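Local coordinates for beta-galactosidase (Bacillus circulans subsp. alkalophilus, PDB 3TTY), which hydrolyses beta-galactosidic bonds as a glycoside hydrolase with a TIM-barrel catalytic domain, is assembled from three chains, and binds galactose and zinc, at residues 397-402 against 453-458; 293-298 against 438-443; 114-119 against 158-163. One frame throughout, in Å; residues are numbered along the deposited sequence.

Interaction 1: residues 397-402 against 453-458; sequences AKVAVM and YKVVIA
Ala400 lies against the ring of Tyr453 where strands 399-402 and 455-458 run parallel, 18° apart, as neighbours in the sheet of the trimerisation domain, which probably has a class I glutamine amidotransferase-like fold. Ala400 bonds to the two residues that flank its partner Val456, its N to Val455 O and its O from Ile457 N, as parallel strands do; Met402 N to Ile457 O continues the ladder. At the strand entrance Lys398 O is gripped twice, by Lys454 N at 2.8 Å and by Val455 N at 3.1 Å.

Tyr453 CB passes 3.8 Å from Lys398 O, and the first torsion sets CG beside the backbone N (chi1 -58°). CD1 and CE1 skirt Ala397 O, CD1 at 3.7 Å. Ala400 CB stands 3.5 Å from the ring centroid and 3° off the ring normal, a CH-pi contact with all six ring carbons almost equally near; alanine suits the place because its single methyl lets the ring come this close. OH, at the tip, bonds to Asp442 OD2 on strand 441-444, which flanks 399-402 on its other side.

On the other face the beta-branched Val399 and Val455 lie side by side and point the same way. Back on the face of Ala400 and Val456, long, extended Met402 reaches across: its SD is 4.0 Å from Ala458 CB and its CE touches Val456 CG1 at 3.8 Å.

Interaction 2: residues 293-298 against 438-443; sequences LMRGLK and NIQTDM
Arg295 NH2 meets Asp442 OD1 at 2.7 Å in a salt bridge that is also a nearly straight hydrogen bond, with an N-H...O angle of 163°. The oxygen lies close to the guanidinium plane but is approached on its anti side; the two flat groups are turned 66° apart, and the link is a single N-H to one oxygen rather than a two-pronged pairing. The same NH2 sends a weak bond to Thr441 O at 3.1 Å. Arginine suits the place: CG is anti to the backbone N (chi1 -179°), which starts the long chain outward, and a bend further on turns the guanidinium to the strand.

Beside this polar pair the helix comes close. Met443 CB rests 3.7 Å from Leu293 CA, with Leu293 CD1 also near it, and Gly296 CA makes a C-H...O contact of 3.5 Å to Met443 O; any beta carbon at Gly296 would collide with that oxygen.

Further out, Arg295 NH1 is held by His337 O, and Asp442 OD1 also receives Ser395 OG. Asn292, one residue ahead of Leu293, bonds through its side chain to Thr441 O and Met443 N. A leucine in place of Arg295 would probably leave the buried Asp442 carboxylate without its cationic mate and take the NH1 donor away from His337 O. The arrangement is an interdomain junction, where the end of TIM-barrel helix 284-296 abuts strand 441-444, at the border of the trimerisation domain's sheet.

Interaction 3: residues 114-119 against 158-163; sequences SCPNSP and DNCEKQ. With ZN (zinc ion), chain G.
Asn117 and Cys160 meet beside a zinc ion held by four cysteines, the site formed by Cys115, Cys155, Cys157 and Cys160. The metal joins the loop before helix 119-135 to the start of helix 158-172, both in the TIM-barrel part of the chain: Cys115 comes from a type I turn in the loop, and Cys160 from the first turn of the helix. Cysteine suits both places, since its thiolate is a strong, compact ligand for zinc. Cys160 SG sits 2.3 Å from the zinc, its first torsion (chi1 -77°) setting the sulfur beside the backbone N, and it approaches Cys115 SG to 3.8 Å, as two ligands of one metal do.

Asn117 builds the second shell. Its ND2 donates an almost perfectly straight hydrogen bond, 175° at the hydrogen, to Cys160 SG at 3.3 Å, and the sulfur lies practically in the amide plane. Ser228 OG is a further partner of ND2. The side-chain N-H is what asparagine contributes; its backbone N adds a weak bond of 3.2 Å to Cys115 SG. Both would be expected to ease the sulfurs' negative charge, and the nearby N-terminal end of the helix may act likewise. The other amide branch, OD1, comes within 3.4 Å of Gln163 CG, and the amide planes of Asn117 and Gln163 stand 42° apart.

Asn159 completes the contact, lying against the turn's backbone and the proline ring. Its CB packs 3.9 Å from Asn117 O, and its ND2 lies 4.0 Å from Pro119 CD.

Interactions 1 and 2 are close neighbours, with centres 10 Å apart. They share one sheet, in which strand 399-402 lies between 441-444 and 455-458: Val401 N is 2.9 Å from Asp442 O, a probable hydrogen bond, and Val401 CG1 packs on Met443 SD. Interaction 2 then ties that sheet to the barrel. Interaction 3 stands apart, its centre about 40 Å from that of interaction 1 and 35 Å from that of interaction 2. None of the three supplies a residue to the galactose pocket. In sequence interaction 3 is near it: pocket residue Arg111 shortly precedes 114-119, and Asn149 and Glu150 precede Cys155.

Interaction 1: residues 397-402 against 453-458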
ATOM      1  N   ALA A 397      27.609  30.343  16.701  1.00 21.37           N
ATOM      2  CA  ALA A 397      26.604  30.765  15.736  1.00 23.57           C
ATOM      3  C   ALA A 397      25.916  32.050  16.159  1.00 26.10           C
ATOM      4  O   ALA A 397      25.688  32.276  17.353  1.00 24.69           O
ATOM      5  CB  ALA A 397      25.568  29.667  15.537  1.00 22.10           C
ATOM      6  N   LYS A 398      25.596  32.884  15.168  1.00 21.28           N
ATOM      7  CA  LYS A 398      24.809  34.098  15.376  1.00 26.33           C
ATOM      8  C   LYS A 398      23.452  33.893  14.741  1.00 25.12           C
ATOM      9  O   LYS A 398      22.581  34.752  14.833  1.00 23.80           O
ATOM     10  CB  LYS A 398      25.470  35.326  14.728  1.00 24.47           C
ATOM     11  CG  LYS A 398      26.838  35.689  15.268  1.00 25.48           C
ATOM     12  CD  LYS A 398      26.817  35.909  16.760  1.00 36.21           C
ATOM     13  CE  LYS A 398      28.207  36.292  17.257  1.00 47.95           C
ATOM     14  NZ  LYS A 398      28.767  37.476  16.516  1.00 48.76           N
ATOM     15  N   VAL A 399      23.284  32.758  14.073  1.00 21.53           N
ATOM     16  CA  VAL A 399      22.013  32.437  13.446  1.00 23.18           C
ATOM     17  C   VAL A 399      21.462  31.142  14.055  1.00 25.32           C
ATOM     18  O   VAL A 399      22.194  30.160  14.199  1.00 25.15           O
ATOM     19  CB  VAL A 399      22.177  32.290  11.915  1.00 24.17           C
ATOM     20  CG1 VAL A 399      20.860  31.893  11.257  1.00 18.57           C
ATOM     21  CG2 VAL A 399      22.736  33.579  11.311  1.00 19.23           C
ATOM     22  N   ALA A 400      20.180  31.145  14.419  1.00 20.83           N
ATOM     23  CA  ALA A 400      19.533  29.963  14.992  1.00 18.26           C
ATOM     24  C   ALA A 400      18.307  29.558  14.184  1.00 22.79           C
ATOM     25  O   ALA A 400      17.616  30.411  13.625  1.00 22.04           O
ATOM     26  CB  ALA A 400      19.146  30.205  16.426  1.00 16.94           C
ATOM     27  N   VAL A 401      18.050  28.255  14.124  1.00 15.06           N
ATOM     28  CA  VAL A 401      16.828  27.738  13.527  1.00 21.27           C
ATOM     29  C   VAL A 401      16.129  26.745  14.462  1.00 22.59           C
ATOM     30  O   VAL A 401      16.727  25.779  14.960  1.00 19.22           O
ATOM     31  CB  VAL A 401      17.054  27.143  12.122  1.00 22.18           C
ATOM     32  CG1 VAL A 401      18.424  26.542  12.020  1.00 30.74           C
ATOM     33  CG2 VAL A 401      15.963  26.137  11.784  1.00 16.19           C
ATOM     34  N   MET A 402      14.855  27.028  14.697  1.00 19.05           N
ATOM     35  CA  MET A 402      14.065  26.360  15.708  1.00 18.10           C
ATOM     36  C   MET A 402      13.397  25.129  15.136  1.00 17.79           C
ATOM     37  O   MET A 402      12.978  25.112  13.979  1.00 14.41           O
ATOM     38  CB  MET A 402      12.978  27.304  16.231  1.00 17.85           C
ATOM     39  CG  MET A 402      13.468  28.389  17.159  1.00 17.50           C
ATOM     40  SD  MET A 402      12.141  29.533  17.572  1.00 18.32           S
ATOM     41  CE  MET A 402      12.886  30.427  18.928  1.00 16.20           C
ATOM     42  N   TYR A 453      21.801  35.238  19.828  1.00 25.72           N
ATOM     43  CA  TYR A 453      21.610  35.224  18.386  1.00 26.84           C
ATOM     44  C   TYR A 453      21.327  36.601  17.808  1.00 23.38           C
ATOM     45  O   TYR A 453      20.952  37.528  18.521  1.00 25.45           O
ATOM     46  CB  TYR A 453      20.532  34.207  17.990  1.00 24.68           C
ATOM     47  CG  TYR A 453      20.900  32.818  18.471  1.00 27.99           C
ATOM     48  CD1 TYR A 453      21.989  32.144  17.923  1.00 26.46           C
ATOM     49  CD2 TYR A 453      20.192  32.199  19.498  1.00 23.77           C
ATOM     50  CE1 TYR A 453      22.356  30.884  18.373  1.00 26.57           C
ATOM     51  CE2 TYR A 453      20.551  30.940  19.953  1.00 26.97           C
ATOM     52  CZ  TYR A 453      21.634  30.287  19.386  1.00 27.48           C
ATOM     53  OH  TYR A 453      21.998  29.040  19.830  1.00 22.73           O
ATOM     54  N   LYS A 454      21.537  36.722  16.508  1.00 22.26           N
ATOM     55  CA  LYS A 454      21.191  37.925  15.779  1.00 25.63           C
ATOM     56  C   LYS A 454      20.075  37.633  14.789  1.00 24.02           C
ATOM     57  O   LYS A 454      19.284  38.515  14.462  1.00 26.39           O
ATOM     58  CB  LYS A 454      22.428  38.508  15.090  1.00 29.92           C
ATOM     59  CG  LYS A 454      23.365  39.176  16.091  1.00 29.75           C
ATOM     60  CD  LYS A 454      24.599  39.745  15.429  1.00 43.41           C
ATOM     61  CE  LYS A 454      24.988  41.096  16.041  1.00 53.25           C
ATOM     62  NZ  LYS A 454      24.082  42.218  15.601  1.00 49.43           N
ATOM     63  N   VAL A 455      19.985  36.384  14.340  1.00 19.71           N
ATOM     64  CA  VAL A 455      18.907  35.988  13.436  1.00 22.46           C
ATOM     65  C   VAL A 455      18.272  34.684  13.904  1.00 23.02           C
ATOM     66  O   VAL A 455      18.964  33.678  14.050  1.00 27.22           O
ATOM     67  CB  VAL A 455      19.409  35.796  11.981  1.00 20.71           C
ATOM     68  CG1 VAL A 455      18.266  35.337  11.093  1.00 21.17           C
ATOM     69  CG2 VAL A 455      20.006  37.086  11.438  1.00 21.27           C
ATOM     70  N   VAL A 456      16.965  34.696  14.139  1.00 23.99           N
ATOM     71  CA  VAL A 456      16.261  33.495  14.598  1.00 22.81           C
ATOM     72  C   VAL A 456      15.180  33.120  13.590  1.00 23.18           C
ATOM     73  O   VAL A 456      14.285  33.917  13.297  1.00 24.36           O
ATOM     74  CB  VAL A 456      15.636  33.684  16.012  1.00 19.08           C
ATOM     75  CG1 VAL A 456      14.742  32.496  16.377  1.00 17.42           C
ATOM     76  CG2 VAL A 456      16.721  33.873  17.053  1.00 21.21           C
ATOM     77  N   ILE A 457      15.269  31.910  13.050  1.00 22.16           N
ATOM     78  CA  ILE A 457      14.340  31.475  12.015  1.00 21.08           C
ATOM     79  C   ILE A 457      13.459  30.322  12.505  1.00 19.76           C
ATOM     80  O   ILE A 457      13.953  29.313  13.019  1.00 20.86           O
ATOM     81  CB  ILE A 457      15.099  31.084  10.724  1.00 23.92           C
ATOM     82  CG1 ILE A 457      16.089  32.187  10.344  1.00 23.14           C
ATOM     83  CG2 ILE A 457      14.139  30.825   9.574  1.00 19.03           C
ATOM     84  CD1 ILE A 457      16.928  31.865   9.130  1.00 21.17           C
ATOM     85  N   ALA A 458      12.150  30.486  12.351  1.00 17.48           N
ATOM     86  CA  ALA A 458      11.184  29.488  12.818  1.00 18.14           C
ATOM     87  C   ALA A 458      10.235  29.091  11.693  1.00 18.39           C
ATOM     88  O   ALA A 458       9.148  29.654  11.559  1.00 17.99           O
ATOM     89  CB  ALA A 458      10.398  30.024  14.012  1.00 19.13           C
TER

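Interaction 2: residues 293-298 against 438-443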
ATOM      1  N   LEU A 293      21.254  19.412  15.443  1.00 16.38           N
ATOM      2  CA  LEU A 293      20.157  19.284  16.389  1.00 15.78           C
ATOM      3  C   LEU A 293      20.605  18.545  17.641  1.00 16.83           C
ATOM      4  O   LEU A 293      20.130  18.821  18.736  1.00 22.22           O
ATOM      5  CB  LEU A 293      18.979  18.545  15.745  1.00 16.82           C
ATOM      6  CG  LEU A 293      17.764  18.327  16.643  1.00 17.20           C
ATOM      7  CD1 LEU A 293      17.121  19.673  17.007  1.00 19.66           C
ATOM      8  CD2 LEU A 293      16.763  17.427  15.960  1.00 17.71           C
ATOM      9  N   MET A 294      21.518  17.594  17.492  1.00 17.51           N
ATOM     10  CA  MET A 294      21.926  16.806  18.646  1.00 16.98           C
ATOM     11  C   MET A 294      22.752  17.667  19.590  1.00 19.37           C
ATOM     12  O   MET A 294      22.733  17.488  20.814  1.00 21.37           O
ATOM     13  CB  MET A 294      22.707  15.560  18.220  1.00 20.15           C
ATOM     14  CG  MET A 294      21.915  14.541  17.404  1.00 15.74           C
ATOM     15  SD  MET A 294      20.538  13.765  18.262  1.00 15.74           S
ATOM     16  CE  MET A 294      19.186  14.845  17.781  1.00 12.79           C
ATOM     17  N   ARG A 295      23.500  18.590  19.007  1.00 19.83           N
ATOM     18  CA  ARG A 295      24.246  19.561  19.784  1.00 22.41           C
ATOM     19  C   ARG A 295      23.270  20.486  20.509  1.00 19.01           C
ATOM     20  O   ARG A 295      23.495  20.878  21.654  1.00 19.52           O
ATOM     21  CB  ARG A 295      25.150  20.372  18.862  1.00 18.16           C
ATOM     22  CG  ARG A 295      25.986  21.399  19.569  1.00 23.12           C
ATOM     23  CD  ARG A 295      26.956  22.046  18.598  1.00 22.97           C
ATOM     24  NE  ARG A 295      26.362  23.108  17.789  1.00 18.84           N
ATOM     25  CZ  ARG A 295      26.288  23.103  16.459  1.00 23.37           C
ATOM     26  NH1 ARG A 295      26.741  22.067  15.757  1.00 18.65           N
ATOM     27  NH2 ARG A 295      25.760  24.148  15.828  1.00 22.87           N
ATOM     28  N   GLY A 296      22.178  20.823  19.836  1.00 18.86           N
ATOM     29  CA  GLY A 296      21.212  21.754  20.394  1.00 21.24           C
ATOM     30  C   GLY A 296      20.396  21.174  21.534  1.00 22.09           C
ATOM     31  O   GLY A 296      19.852  21.910  22.358  1.00 23.34           O
ATOM     32  N   LEU A 297      20.310  19.853  21.597  1.00 16.63           N
ATOM     33  CA  LEU A 297      19.478  19.237  22.618  1.00 17.82           C
ATOM     34  C   LEU A 297      19.906  19.694  24.011  1.00 19.09           C
ATOM     35  O   LEU A 297      19.071  19.849  24.893  1.00 18.49           O
ATOM     36  CB  LEU A 297      19.492  17.703  22.510  1.00 17.30           C
ATOM     37  CG  LEU A 297      18.864  17.075  21.261  1.00 16.24           C
ATOM     38  CD1 LEU A 297      18.784  15.550  21.396  1.00 14.01           C
ATOM     39  CD2 LEU A 297      17.470  17.681  21.007  1.00 14.65           C
ATOM     40  N   LYS A 298      21.204  19.903  24.215  1.00 18.88           N
ATOM     41  CA  LYS A 298      21.675  20.428  25.496  1.00 22.26           C
ATOM     42  C   LYS A 298      22.343  21.782  25.318  1.00 24.63           C
ATOM     43  O   LYS A 298      23.384  22.062  25.920  1.00 22.79           O
ATOM     44  CB  LYS A 298      22.604  19.446  26.214  1.00 20.73           C
ATOM     45  CG  LYS A 298      21.892  18.198  26.673  1.00 20.93           C
ATOM     46  CD  LYS A 298      22.844  17.174  27.243  1.00 21.91           C
ATOM     47  CE  LYS A 298      23.096  17.405  28.727  1.00 23.86           C
ATOM     48  NZ  LYS A 298      21.842  17.564  29.489  1.00 20.29           N
ATOM     49  N   ASN A 438      27.907  28.653   4.257  1.00 20.80           N
ATOM     50  CA  ASN A 438      28.820  28.476   5.377  1.00 25.11           C
ATOM     51  C   ASN A 438      28.521  29.474   6.503  1.00 26.02           C
ATOM     52  O   ASN A 438      29.428  29.967   7.180  1.00 25.20           O
ATOM     53  CB  ASN A 438      30.284  28.583   4.918  1.00 25.24           C
ATOM     54  CG  ASN A 438      30.631  27.587   3.809  1.00 28.68           C
ATOM     55  OD1 ASN A 438      30.177  26.438   3.817  1.00 30.64           O
ATOM     56  ND2 ASN A 438      31.432  28.028   2.849  1.00 27.52           N
ATOM     57  N   ILE A 439      27.242  29.778   6.691  1.00 24.43           N
ATOM     58  CA  ILE A 439      26.834  30.619   7.808  1.00 27.29           C
ATOM     59  C   ILE A 439      26.686  29.702   8.997  1.00 24.86           C
ATOM     60  O   ILE A 439      25.884  28.772   8.967  1.00 25.87           O
ATOM     61  CB  ILE A 439      25.476  31.324   7.559  1.00 30.08           C
ATOM     62  CG1 ILE A 439      25.472  32.098   6.232  1.00 25.40           C
ATOM     63  CG2 ILE A 439      25.137  32.245   8.724  1.00 20.63           C
ATOM     64  CD1 ILE A 439      26.163  33.438   6.308  1.00 28.56           C
ATOM     65  N   GLN A 440      27.468  29.949  10.038  1.00 24.86           N
ATOM     66  CA  GLN A 440      27.426  29.118  11.229  1.00 21.75           C
ATOM     67  C   GLN A 440      26.046  29.221  11.870  1.00 25.96           C
ATOM     68  O   GLN A 440      25.556  30.319  12.134  1.00 24.83           O
ATOM     69  CB  GLN A 440      28.501  29.563  12.211  1.00 22.31           C
ATOM     70  CG  GLN A 440      28.561  28.732  13.479  1.00 22.21           C
ATOM     71  CD  GLN A 440      29.081  27.318  13.239  1.00 28.03           C
ATOM     72  OE1 GLN A 440      29.634  27.008  12.171  1.00 23.71           O
ATOM     73  NE2 GLN A 440      28.895  26.449  14.236  1.00 21.32           N
ATOM     74  N   THR A 441      25.419  28.076  12.112  1.00 23.82           N
ATOM     75  CA  THR A 441      24.044  28.057  12.587  1.00 23.88           C
ATOM     76  C   THR A 441      23.828  26.984  13.654  1.00 22.10           C
ATOM     77  O   THR A 441      24.448  25.917  13.618  1.00 24.93           O
ATOM     78  CB  THR A 441      23.082  27.773  11.426  1.00 24.80           C
ATOM     79  OG1 THR A 441      23.397  26.492  10.883  1.00 36.85           O
ATOM     80  CG2 THR A 441      23.246  28.786  10.326  1.00 21.16           C
ATOM     81  N   ASP A 442      22.957  27.281  14.611  1.00 19.65           N
ATOM     82  CA  ASP A 442      22.541  26.311  15.619  1.00 18.68           C
ATOM     83  C   ASP A 442      21.082  25.953  15.432  1.00 20.79           C
ATOM     84  O   ASP A 442      20.239  26.841  15.280  1.00 18.20           O
ATOM     85  CB  ASP A 442      22.651  26.898  17.023  1.00 22.46           C
ATOM     86  CG  ASP A 442      24.061  27.164  17.431  1.00 25.81           C
ATOM     87  OD1 ASP A 442      24.976  26.553  16.835  1.00 25.34           O
ATOM     88  OD2 ASP A 442      24.239  27.971  18.368  1.00 26.96           O
ATOM     89  N   MET A 443      20.786  24.657  15.480  1.00 18.17           N
ATOM     90  CA  MET A 443      19.416  24.193  15.638  1.00 19.10           C
ATOM     91  C   MET A 443      19.072  24.343  17.115  1.00 21.63           C
ATOM     92  O   MET A 443      19.850  23.930  17.976  1.00 19.13           O
ATOM     93  CB  MET A 443      19.294  22.731  15.209  1.00 18.23           C
ATOM     94  CG  MET A 443      19.581  22.491  13.736  1.00 14.21           C
ATOM     95  SD  MET A 443      18.399  23.326  12.673  1.00 20.94           S
ATOM     96  CE  MET A 443      16.862  22.789  13.424  1.00 17.47           C
TER

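Interaction 3: residues 114-119 against 158-163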
ATOM      1  N   SER A 114       9.648  -3.278  24.766  1.00 16.90           N
ATOM      2  CA  SER A 114       9.035  -3.577  26.060  1.00 15.93           C
ATOM      3  C   SER A 114       8.000  -2.505  26.417  1.00 17.38           C
ATOM      4  O   SER A 114       8.213  -1.325  26.169  1.00 17.17           O
ATOM      5  CB  SER A 114      10.087  -3.679  27.169  1.00 18.80           C
ATOM      6  OG  SER A 114      10.959  -4.784  26.957  1.00 19.68           O
ATOM      7  N   CYS A 115       6.866  -2.901  26.980  1.00 18.92           N
ATOM      8  CA  CYS A 115       5.886  -1.893  27.362  1.00 15.85           C
ATOM      9  C   CYS A 115       6.501  -1.014  28.445  1.00 17.13           C
ATOM     10  O   CYS A 115       6.927  -1.517  29.483  1.00 15.57           O
ATOM     11  CB  CYS A 115       4.581  -2.526  27.851  1.00 18.14           C
ATOM     12  SG  CYS A 115       3.571  -1.377  28.814  1.00 16.05           S
ATOM     13  N   PRO A 116       6.556   0.304  28.203  1.00 17.71           N
ATOM     14  CA  PRO A 116       7.222   1.220  29.134  1.00 17.43           C
ATOM     15  C   PRO A 116       6.406   1.401  30.412  1.00 16.54           C
ATOM     16  O   PRO A 116       6.896   1.960  31.381  1.00 20.89           O
ATOM     17  CB  PRO A 116       7.279   2.530  28.348  1.00 15.19           C
ATOM     18  CG  PRO A 116       6.090   2.467  27.466  1.00 19.57           C
ATOM     19  CD  PRO A 116       5.922   1.020  27.083  1.00 16.29           C
ATOM     20  N   ASN A 117       5.170   0.925  30.411  1.00 16.30           N
ATOM     21  CA  ASN A 117       4.348   0.993  31.605  1.00 20.19           C
ATOM     22  C   ASN A 117       4.177  -0.368  32.255  1.00 17.86           C
ATOM     23  O   ASN A 117       3.229  -0.592  32.999  1.00 19.74           O
ATOM     24  CB  ASN A 117       2.994   1.632  31.294  1.00 18.19           C
ATOM     25  CG  ASN A 117       3.085   3.138  31.220  1.00 20.72           C
ATOM     26  OD1 ASN A 117       3.525   3.784  32.174  1.00 21.36           O
ATOM     27  ND2 ASN A 117       2.719   3.707  30.073  1.00 15.38           N
ATOM     28  N   SER A 118       5.119  -1.265  31.978  1.00 19.80           N
ATOM     29  CA  SER A 118       5.053  -2.643  32.459  1.00 14.41           C
ATOM     30  C   SER A 118       5.690  -2.826  33.837  1.00 17.15           C
ATOM     31  O   SER A 118       6.851  -2.492  34.047  1.00 17.50           O
ATOM     32  CB  SER A 118       5.711  -3.576  31.443  1.00 14.72           C
ATOM     33  OG  SER A 118       6.068  -4.811  32.033  1.00 14.08           O
ATOM     34  N   PRO A 119       4.924  -3.375  34.790  1.00 18.96           N
ATOM     35  CA  PRO A 119       5.492  -3.583  36.125  1.00 17.99           C
ATOM     36  C   PRO A 119       6.642  -4.592  36.094  1.00 16.26           C
ATOM     37  O   PRO A 119       7.622  -4.456  36.830  1.00 17.24           O
ATOM     38  CB  PRO A 119       4.309  -4.140  36.940  1.00 17.08           C
ATOM     39  CG  PRO A 119       3.087  -3.833  36.135  1.00 24.46           C
ATOM     40  CD  PRO A 119       3.511  -3.790  34.702  1.00 18.91           C
ATOM     41  N   ASP A 158      -3.434  -2.317  27.707  1.00 16.01           N
ATOM     42  CA  ASP A 158      -4.249  -1.913  28.847  1.00 20.26           C
ATOM     43  C   ASP A 158      -3.543  -1.065  29.905  1.00 19.82           C
ATOM     44  O   ASP A 158      -4.121  -0.117  30.439  1.00 18.83           O
ATOM     45  CB  ASP A 158      -4.831  -3.141  29.517  1.00 18.76           C
ATOM     46  CG  ASP A 158      -6.312  -3.156  29.439  1.00 39.48           C
ATOM     47  OD1 ASP A 158      -6.829  -3.571  28.373  1.00 40.66           O
ATOM     48  OD2 ASP A 158      -6.948  -2.710  30.426  1.00 44.04           O
ATOM     49  N   ASN A 159      -2.305  -1.420  30.224  1.00 15.10           N
ATOM     50  CA  ASN A 159      -1.545  -0.676  31.213  1.00 16.44           C
ATOM     51  C   ASN A 159      -1.214   0.740  30.758  1.00 17.64           C
ATOM     52  O   ASN A 159      -1.293   1.691  31.546  1.00 18.03           O
ATOM     53  CB  ASN A 159      -0.298  -1.462  31.637  1.00 15.99           C
ATOM     54  CG  ASN A 159      -0.655  -2.687  32.465  1.00 21.73           C
ATOM     55  OD1 ASN A 159      -1.699  -2.711  33.123  1.00 26.56           O
ATOM     56  ND2 ASN A 159       0.183  -3.708  32.423  1.00 16.38           N
ATOM     57  N   CYS A 160      -0.856   0.886  29.486  1.00 15.74           N
ATOM     58  CA  CYS A 160      -0.612   2.209  28.946  1.00 13.39           C
ATOM     59  C   CYS A 160      -1.912   2.987  28.951  1.00 16.03           C
ATOM     60  O   CYS A 160      -1.925   4.166  29.271  1.00 16.18           O
ATOM     61  CB  CYS A 160      -0.013   2.145  27.540  1.00 11.80           C
ATOM     62  SG  CYS A 160       1.749   1.740  27.547  1.00 16.93           S
ATOM     63  N   GLU A 161      -3.009   2.317  28.617  1.00 14.79           N
ATOM     64  CA  GLU A 161      -4.295   2.993  28.531  1.00 16.91           C
ATOM     65  C   GLU A 161      -4.696   3.530  29.905  1.00 17.76           C
ATOM     66  O   GLU A 161      -5.044   4.708  30.043  1.00 15.89           O
ATOM     67  CB  GLU A 161      -5.368   2.057  27.969  1.00 16.40           C
ATOM     68  CG  GLU A 161      -6.604   2.761  27.473  1.00 19.13           C
ATOM     69  CD  GLU A 161      -7.401   1.907  26.505  1.00 21.27           C
ATOM     70  OE1 GLU A 161      -7.511   2.308  25.323  1.00 17.30           O
ATOM     71  OE2 GLU A 161      -7.908   0.841  26.930  1.00 24.83           O
ATOM     72  N   LYS A 162      -4.618   2.675  30.926  1.00 14.63           N
ATOM     73  CA  LYS A 162      -4.918   3.109  32.289  1.00 17.25           C
ATOM     74  C   LYS A 162      -3.979   4.215  32.752  1.00 17.33           C
ATOM     75  O   LYS A 162      -4.387   5.163  33.424  1.00 17.13           O
ATOM     76  CB  LYS A 162      -4.815   1.951  33.269  1.00 15.91           C
ATOM     77  CG  LYS A 162      -5.807   0.826  33.050  1.00 16.81           C
ATOM     78  CD  LYS A 162      -5.521  -0.232  34.083  1.00 20.47           C
ATOM     79  CE  LYS A 162      -6.230  -1.537  33.816  1.00 28.37           C
ATOM     80  NZ  LYS A 162      -5.633  -2.566  34.727  1.00 27.73           N
ATOM     81  N   GLN A 163      -2.711   4.088  32.405  1.00 17.48           N
ATOM     82  CA  GLN A 163      -1.741   5.064  32.868  1.00 18.23           C
ATOM     83  C   GLN A 163      -1.915   6.374  32.090  1.00 16.40           C
ATOM     84  O   GLN A 163      -1.706   7.453  32.632  1.00 19.36           O
ATOM     85  CB  GLN A 163      -0.322   4.493  32.791  1.00 14.76           C
ATOM     86  CG  GLN A 163       0.743   5.367  33.416  1.00 21.10           C
ATOM     87  CD  GLN A 163       0.457   5.744  34.877  1.00 27.69           C
ATOM     88  OE1 GLN A 163      -0.161   4.980  35.643  1.00 20.61           O
ATOM     89  NE2 GLN A 163       0.923   6.927  35.266  1.00 17.45           N
TER
HETATM   90 ZN    ZN G 676       1.889  -0.542  27.246  1.00 17.89          ZN